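Local coordinates for protein K7 (Vaccinia virus WR, PDB 3JRV) that binds the human DEAD-box RNA helicase DDX3 through a Bcl-2-like fold and so blocks TBK1/IKKepsilon-mediated IRF3 activation, countering the innate immune response, at residues 12-17 with 51-56; 31-36 with 56-61. One frame throughout, in Å; residues are numbered along the deposited sequence.

Interaction 1: 12-17 with 51-56; sequences FYFVDD and GRLYKE
Tyr54 lays one face of its ring against the backbone of Val15, whose CA stands 3.8 Å from the ring centroid and 14° off the ring normal, a CH-pi contact made by main chain. The Val15 methyl CG2, anti to the backbone N, reaches the Tyr54 ring at CE2 (3.9 Å), and Tyr54 CE1 meets Phe14 CB at 3.8 Å. Phe12 crosses Tyr54 at about a right angle, with CB and CD1 beside the phenol oxygen. That oxygen is hydrogen-bonded to Glu32 OE2 of helix 26-42, which also takes the amide of Phe14.

The tyrosine rests on the first half of a type I beta turn, Phe14 to Asp17, docked on the first turn of helix 52-58. Two backbone bonds fasten it: Gly51 N, at the N-cap position, donates to Val15 O at 2.8 Å, and Leu53 N to Asp17 O at 3.1 Å. Beside them Leu53 CD2 packs on Phe14 CD1 (4.2 Å). Between turn and helix start sits a water that accepts from Tyr54 N at 2.9 Å and more weakly from Gly51 N, with the carbonyls of Phe14 and Asp17 close by.

Amides that begin a helix lack carbonyl partners from a preceding turn; here Asp18 OD1 takes Arg52 N, Asp17 O takes Leu53 N and the water takes Tyr54 N, so the loop holds the helix start directly and through water.

Interaction 2: 31-36 with 56-61; sequences DEYITW and ELMKFD
In the buried interior of the Bcl-2-like helical bundle, Tyr33 and Trp36 of helix 26-42 meet Leu57 and the selenomethionine Met58 near the junction of helices 52-58 and 60-68. Tyr33 has CG anti to the backbone N (chi1 165°), and its ring lies under Leu57. The CB of Leu57 stands over the centre of the ring, 3.7 Å from the centroid and 10° off the normal, a CH-pi contact. Farther back along the tyrosine, Leu57 CD1 covers the root of the ring at Tyr33 CG (3.6 Å), as the two side chains slide past each other in opposite directions.

Met58 comes at the rim instead: its CG lies near the ring plane, 3.4 Å from Tyr33 OH, and also touches Tyr33 CE1. The next atom along its chain, SE, sits at the edge of Trp36, 4.0 Å from Trp36 CZ3, in a Met-aromatic contact.

Such meshing of apolar side chains joins helices in this all-alpha fold, and helix 95-114 adds to it through Ala106, which touches both Tyr33 and Asp61. No direct hydrogen bond crosses between 31-36 and 56-61; a water in the plane of the Tyr33 ring bridges them. It accepts from Tyr33 OH at 2.7 Å and donates to Leu57 O at 2.8 Å and to Asp61 OD1 at 2.7 Å. Arg37, one turn beyond Tyr33, hydrogen-bonds the phenol oxygen and forms a salt bridge with Asp61 OD2, so the polar end of the tyrosine is held from its own helix as well. On helix 26-42, Asp31, Ile34 and Thr35 meet the bound peptide.

How the interactions relate
Interactions 1 and 2 have centres about 9 Å apart and share helix 52-58; their ranges meet at Glu56, which touches the partner segment in neither. The segments alternate along the chain: 12-17, 31-36, 51-56, then 56-61. Interaction 1 docks the N-terminal loop on the start of helix 52-58, nearer the periphery, whereas interaction 2 joins the far end of that helix to helix 26-42 close to the chain centre. Glu32 connects them, its CG packing 3.4 Å from Phe12 CD1, and the Tyr54 ring lies edge-to-face with both Tyr33 and Trp36. Loop and two helices therefore form one continuous body.

Interaction 1: 12-17 with 51-56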
loop_
_atom_site.group_PDB
_atom_site.type_symbol
_atom_site.label_atom_id
_atom_site.label_comp_id
_atom_site.label_asym_id
_atom_site.label_seq_id
_atom_site.Cartn_x
_atom_site.Cartn_y
_atom_site.Cartn_z
ATOM N N PHE A 12 -5.034 -6.535 -11.654
ATOM C CA PHE A 12 -4.960 -5.254 -10.977
ATOM C C PHE A 12 -5.889 -4.280 -11.675
ATOM O O PHE A 12 -5.579 -3.807 -12.767
ATOM C CB PHE A 12 -3.507 -4.766 -11.007
ATOM C CG PHE A 12 -2.589 -5.685 -10.288
ATOM C CD1 PHE A 12 -2.407 -5.538 -8.933
ATOM C CD2 PHE A 12 -1.960 -6.735 -10.941
ATOM C CE1 PHE A 12 -1.631 -6.387 -8.197
ATOM C CE2 PHE A 12 -1.141 -7.608 -10.209
ATOM C CZ PHE A 12 -1.019 -7.453 -8.819
ATOM N N TYR A 13 -7.061 -4.083 -11.089
ATOM C CA TYR A 13 -8.129 -3.334 -11.734
ATOM C C TYR A 13 -7.864 -1.841 -11.806
ATOM O O TYR A 13 -8.451 -1.160 -12.672
ATOM C CB TYR A 13 -9.420 -3.559 -10.968
ATOM C CG TYR A 13 -9.888 -4.982 -11.085
ATOM C CD1 TYR A 13 -10.590 -5.422 -12.219
ATOM C CD2 TYR A 13 -9.622 -5.895 -10.069
ATOM C CE1 TYR A 13 -10.977 -6.743 -12.326
ATOM C CE2 TYR A 13 -10.051 -7.206 -10.158
ATOM C CZ TYR A 13 -10.734 -7.618 -11.274
ATOM O OH TYR A 13 -11.122 -8.947 -11.352
ATOM N N PHE A 14 -6.998 -1.319 -10.923
ATOM C CA PHE A 14 -6.781 0.125 -10.906
ATOM C C PHE A 14 -5.467 0.577 -11.525
ATOM O O PHE A 14 -5.169 1.795 -11.561
ATOM C CB PHE A 14 -6.818 0.645 -9.465
ATOM C CG PHE A 14 -8.143 0.434 -8.766
ATOM C CD1 PHE A 14 -9.116 1.428 -8.779
ATOM C CD2 PHE A 14 -8.384 -0.736 -8.048
ATOM C CE1 PHE A 14 -10.331 1.249 -8.072
ATOM C CE2 PHE A 14 -9.582 -0.937 -7.371
ATOM C CZ PHE A 14 -10.568 0.032 -7.410
ATOM N N VAL A 15 -4.658 -0.383 -11.985
ATOM C CA VAL A 15 -3.274 -0.109 -12.387
ATOM C C VAL A 15 -3.104 0.975 -13.445
ATOM O O VAL A 15 -2.110 1.709 -13.378
ATOM C CB VAL A 15 -2.554 -1.404 -12.801
ATOM C CG1 VAL A 15 -3.177 -2.026 -14.075
ATOM C CG2 VAL A 15 -1.053 -1.165 -13.045
ATOM N N ASP A 16 -4.066 1.106 -14.381
ATOM C CA ASP A 16 -3.985 2.108 -15.417
ATOM C C ASP A 16 -4.901 3.332 -15.214
ATOM O O ASP A 16 -4.963 4.224 -16.083
ATOM C CB ASP A 16 -4.220 1.467 -16.792
ATOM C CG ASP A 16 -3.045 0.624 -17.206
ATOM O OD1 ASP A 16 -1.900 1.119 -17.078
ATOM O OD2 ASP A 16 -3.262 -0.521 -17.647
ATOM N N ASP A 17 -5.541 3.404 -14.045
ATOM C CA ASP A 17 -6.529 4.487 -13.805
ATOM C C ASP A 17 -5.795 5.806 -13.493
ATOM O O ASP A 17 -4.723 5.816 -12.858
ATOM C CB ASP A 17 -7.435 4.143 -12.619
ATOM C CG ASP A 17 -8.375 2.982 -12.884
ATOM O OD1 ASP A 17 -8.386 2.414 -14.002
ATOM O OD2 ASP A 17 -9.138 2.653 -11.962
ATOM N N GLY A 51 -0.956 4.138 -14.060
ATOM C CA GLY A 51 -1.553 5.442 -14.306
ATOM C C GLY A 51 -1.257 6.456 -13.209
ATOM O O GLY A 51 -0.495 6.178 -12.264
ATOM N N ARG A 52 -1.902 7.617 -13.314
ATOM C CA ARG A 52 -1.670 8.711 -12.361
ATOM C C ARG A 52 -2.091 8.350 -10.946
ATOM O O ARG A 52 -1.528 8.892 -10.000
ATOM C CB ARG A 52 -2.323 10.042 -12.824
ATOM C CG ARG A 52 -1.701 10.607 -14.118
ATOM C CD ARG A 52 -2.327 11.954 -14.546
ATOM N NE ARG A 52 -1.870 12.998 -13.624
ATOM C CZ ARG A 52 -2.615 13.993 -13.133
ATOM N NH1 ARG A 52 -3.889 14.125 -13.469
ATOM N NH2 ARG A 52 -2.084 14.866 -12.283
ATOM N N LEU A 53 -3.104 7.482 -10.787
ATOM C CA LEU A 53 -3.586 7.102 -9.457
ATOM C C LEU A 53 -2.502 6.322 -8.691
ATOM O O LEU A 53 -2.113 6.684 -7.570
ATOM C CB LEU A 53 -4.878 6.301 -9.578
ATOM C CG LEU A 53 -5.492 5.742 -8.292
ATOM C CD1 LEU A 53 -5.762 6.882 -7.295
ATOM C CD2 LEU A 53 -6.744 4.935 -8.646
ATOM N N TYR A 54 -1.994 5.260 -9.305
ATOM C CA TYR A 54 -0.859 4.523 -8.704
ATOM C C TYR A 54 0.342 5.421 -8.488
ATOM O O TYR A 54 0.985 5.330 -7.444
ATOM C CB TYR A 54 -0.460 3.339 -9.589
ATOM C CG TYR A 54 -1.146 2.047 -9.243
ATOM C CD1 TYR A 54 -2.462 1.999 -8.806
ATOM C CD2 TYR A 54 -0.501 0.831 -9.510
ATOM C CE1 TYR A 54 -3.131 0.772 -8.600
ATOM C CE2 TYR A 54 -1.126 -0.373 -9.252
ATOM C CZ TYR A 54 -2.415 -0.416 -8.773
ATOM O OH TYR A 54 -2.979 -1.657 -8.633
ATOM N N LYS A 55 0.667 6.285 -9.443
ATOM C CA LYS A 55 1.818 7.213 -9.268
ATOM C C LYS A 55 1.598 8.084 -8.021
ATOM O O LYS A 55 2.542 8.328 -7.269
ATOM C CB LYS A 55 2.043 8.050 -10.537
ATOM C CG LYS A 55 2.719 7.202 -11.630
ATOM C CD LYS A 55 2.929 7.995 -12.896
ATOM C CE LYS A 55 3.517 7.106 -13.974
ATOM N NZ LYS A 55 3.175 7.706 -15.282
ATOM N N GLU A 56 0.359 8.562 -7.799
ATOM C CA GLU A 56 0.104 9.346 -6.589
ATOM C C GLU A 56 0.350 8.534 -5.330
ATOM O O GLU A 56 0.951 9.043 -4.366
ATOM C CB GLU A 56 -1.336 9.871 -6.541
ATOM C CG GLU A 56 -1.589 11.218 -7.172
ATOM C CD GLU A 56 -0.534 12.302 -6.941
ATOM O OE1 GLU A 56 -0.196 12.773 -5.811
ATOM O OE2 GLU A 56 -0.155 12.824 -7.983
HETATM O O HOH W 1 -3.077 4.038 -11.694
#

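Interaction 2: 31-36 with 56-61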
loop_
_atom_site.group_PDB
_atom_site.type_symbol
_atom_site.label_atom_id
_atom_site.label_comp_id
_atom_site.label_asym_id
_atom_site.label_seq_id
_atom_site.Cartn_x
_atom_site.Cartn_y
_atom_site.Cartn_z
ATOM N N ASP A 31 -5.560 -2.164 -1.078
ATOM C CA ASP A 31 -5.210 -3.585 -0.987
ATOM C C ASP A 31 -4.469 -3.986 -2.271
ATOM O O ASP A 31 -3.382 -4.577 -2.223
ATOM C CB ASP A 31 -6.509 -4.393 -0.896
ATOM C CG ASP A 31 -6.290 -5.868 -0.673
ATOM O OD1 ASP A 31 -5.125 -6.268 -0.398
ATOM O OD2 ASP A 31 -7.301 -6.636 -0.744
ATOM N N GLU A 32 -5.060 -3.675 -3.430
ATOM C CA GLU A 32 -4.442 -4.078 -4.700
ATOM C C GLU A 32 -3.062 -3.452 -4.881
ATOM O O GLU A 32 -2.143 -4.092 -5.418
ATOM C CB GLU A 32 -5.383 -3.731 -5.875
ATOM C CG GLU A 32 -4.850 -3.908 -7.219
ATOM C CD GLU A 32 -5.866 -3.413 -8.225
ATOM O OE1 GLU A 32 -6.982 -4.017 -8.301
ATOM O OE2 GLU A 32 -5.540 -2.379 -8.857
ATOM N N TYR A 33 -2.965 -2.146 -4.612
ATOM C CA TYR A 33 -1.756 -1.390 -4.830
ATOM C C TYR A 33 -0.624 -2.007 -3.966
ATOM O O TYR A 33 0.533 -2.134 -4.446
ATOM C CB TYR A 33 -2.018 0.083 -4.471
ATOM C CG TYR A 33 -0.735 0.864 -4.328
ATOM C CD1 TYR A 33 0.051 1.166 -5.435
ATOM C CD2 TYR A 33 -0.272 1.219 -3.056
ATOM C CE1 TYR A 33 1.327 1.816 -5.298
ATOM C CE2 TYR A 33 0.917 1.890 -2.883
ATOM C CZ TYR A 33 1.759 2.147 -3.993
ATOM O OH TYR A 33 2.965 2.812 -3.859
ATOM N N ILE A 34 -0.906 -2.307 -2.692
ATOM C CA ILE A 34 0.141 -2.883 -1.842
ATOM C C ILE A 34 0.589 -4.246 -2.409
ATOM O O ILE A 34 1.807 -4.562 -2.452
ATOM C CB ILE A 34 -0.367 -3.018 -0.376
ATOM C CG1 ILE A 34 -0.591 -1.603 0.223
ATOM C CG2 ILE A 34 0.609 -3.904 0.444
ATOM C CD1 ILE A 34 0.648 -0.688 0.181
ATOM N N THR A 35 -0.359 -5.023 -2.921
ATOM C CA THR A 35 0.044 -6.268 -3.616
ATOM C C THR A 35 0.882 -5.991 -4.876
ATOM O O THR A 35 1.930 -6.600 -5.119
ATOM C CB THR A 35 -1.183 -7.063 -4.013
ATOM O OG1 THR A 35 -1.845 -7.499 -2.825
ATOM C CG2 THR A 35 -0.779 -8.251 -4.924
ATOM N N TRP A 36 0.478 -4.997 -5.658
ATOM C CA TRP A 36 1.181 -4.669 -6.882
ATOM C C TRP A 36 2.662 -4.310 -6.613
ATOM O O TRP A 36 3.535 -4.664 -7.406
ATOM C CB TRP A 36 0.436 -3.518 -7.586
ATOM C CG TRP A 36 1.076 -3.114 -8.896
ATOM C CD1 TRP A 36 0.861 -3.696 -10.144
ATOM C CD2 TRP A 36 1.925 -1.986 -9.130
ATOM N NE1 TRP A 36 1.564 -3.014 -11.114
ATOM C CE2 TRP A 36 2.216 -1.953 -10.525
ATOM C CE3 TRP A 36 2.440 -0.964 -8.299
ATOM C CZ2 TRP A 36 3.016 -0.949 -11.101
ATOM C CZ3 TRP A 36 3.251 0.033 -8.872
ATOM C CH2 TRP A 36 3.524 0.035 -10.265
ATOM N N GLU A 56 0.359 8.562 -7.799
ATOM C CA GLU A 56 0.104 9.346 -6.589
ATOM C C GLU A 56 0.350 8.534 -5.330
ATOM O O GLU A 56 0.951 9.043 -4.366
ATOM C CB GLU A 56 -1.336 9.871 -6.541
ATOM C CG GLU A 56 -1.589 11.218 -7.172
ATOM C CD GLU A 56 -0.534 12.302 -6.941
ATOM O OE1 GLU A 56 -0.196 12.773 -5.811
ATOM O OE2 GLU A 56 -0.155 12.824 -7.983
ATOM N N LEU A 57 -0.109 7.276 -5.318
ATOM C CA LEU A 57 0.127 6.398 -4.152
ATOM C C LEU A 57 1.619 6.167 -3.966
ATOM O O LEU A 57 2.085 6.117 -2.804
ATOM C CB LEU A 57 -0.619 5.049 -4.275
ATOM C CG LEU A 57 -2.155 5.244 -4.381
ATOM C CD1 LEU A 57 -2.779 3.836 -4.588
ATOM C CD2 LEU A 57 -2.661 5.848 -3.100
HETATM N N MSE A 58 2.371 6.056 -5.069
HETATM C CA MSE A 58 3.813 5.792 -4.939
HETATM C C MSE A 58 4.539 6.946 -4.249
HETATM O O MSE A 58 5.595 6.737 -3.625
HETATM C CB MSE A 58 4.416 5.531 -6.332
HETATM C CG MSE A 58 3.872 4.221 -6.814
HETATM SE SE MSE A 58 4.282 3.871 -8.685
HETATM C CE MSE A 58 5.989 3.274 -8.233
ATOM N N LYS A 59 4.012 8.171 -4.402
ATOM C CA LYS A 59 4.591 9.317 -3.675
ATOM C C LYS A 59 4.529 9.186 -2.145
ATOM O O LYS A 59 5.272 9.884 -1.433
ATOM C CB LYS A 59 3.919 10.631 -4.093
ATOM C CG LYS A 59 4.254 10.961 -5.544
ATOM C CD LYS A 59 3.532 12.208 -6.030
ATOM C CE LYS A 59 3.509 12.307 -7.540
ATOM N NZ LYS A 59 2.861 13.612 -7.876
ATOM N N PHE A 60 3.701 8.284 -1.650
ATOM C CA PHE A 60 3.606 8.072 -0.191
ATOM C C PHE A 60 4.893 7.381 0.313
ATOM O O PHE A 60 5.163 7.416 1.517
ATOM C CB PHE A 60 2.394 7.246 0.213
ATOM C CG PHE A 60 1.063 7.931 -0.045
ATOM C CD1 PHE A 60 1.003 9.286 -0.412
ATOM C CD2 PHE A 60 -0.101 7.187 0.067
ATOM C CE1 PHE A 60 -0.241 9.934 -0.625
ATOM C CE2 PHE A 60 -1.350 7.764 -0.182
ATOM C CZ PHE A 60 -1.417 9.166 -0.504
ATOM N N ASP A 61 5.702 6.833 -0.594
ATOM C CA ASP A 61 7.036 6.355 -0.185
ATOM C C ASP A 61 7.824 7.524 0.466
ATOM O O ASP A 61 8.474 7.327 1.507
ATOM C CB ASP A 61 7.838 5.801 -1.375
ATOM C CG ASP A 61 7.284 4.463 -1.934
ATOM O OD1 ASP A 61 6.199 3.979 -1.533
ATOM O OD2 ASP A 61 8.014 3.875 -2.770
HETATM O O HOH W 2 3.518 4.057 -1.561
#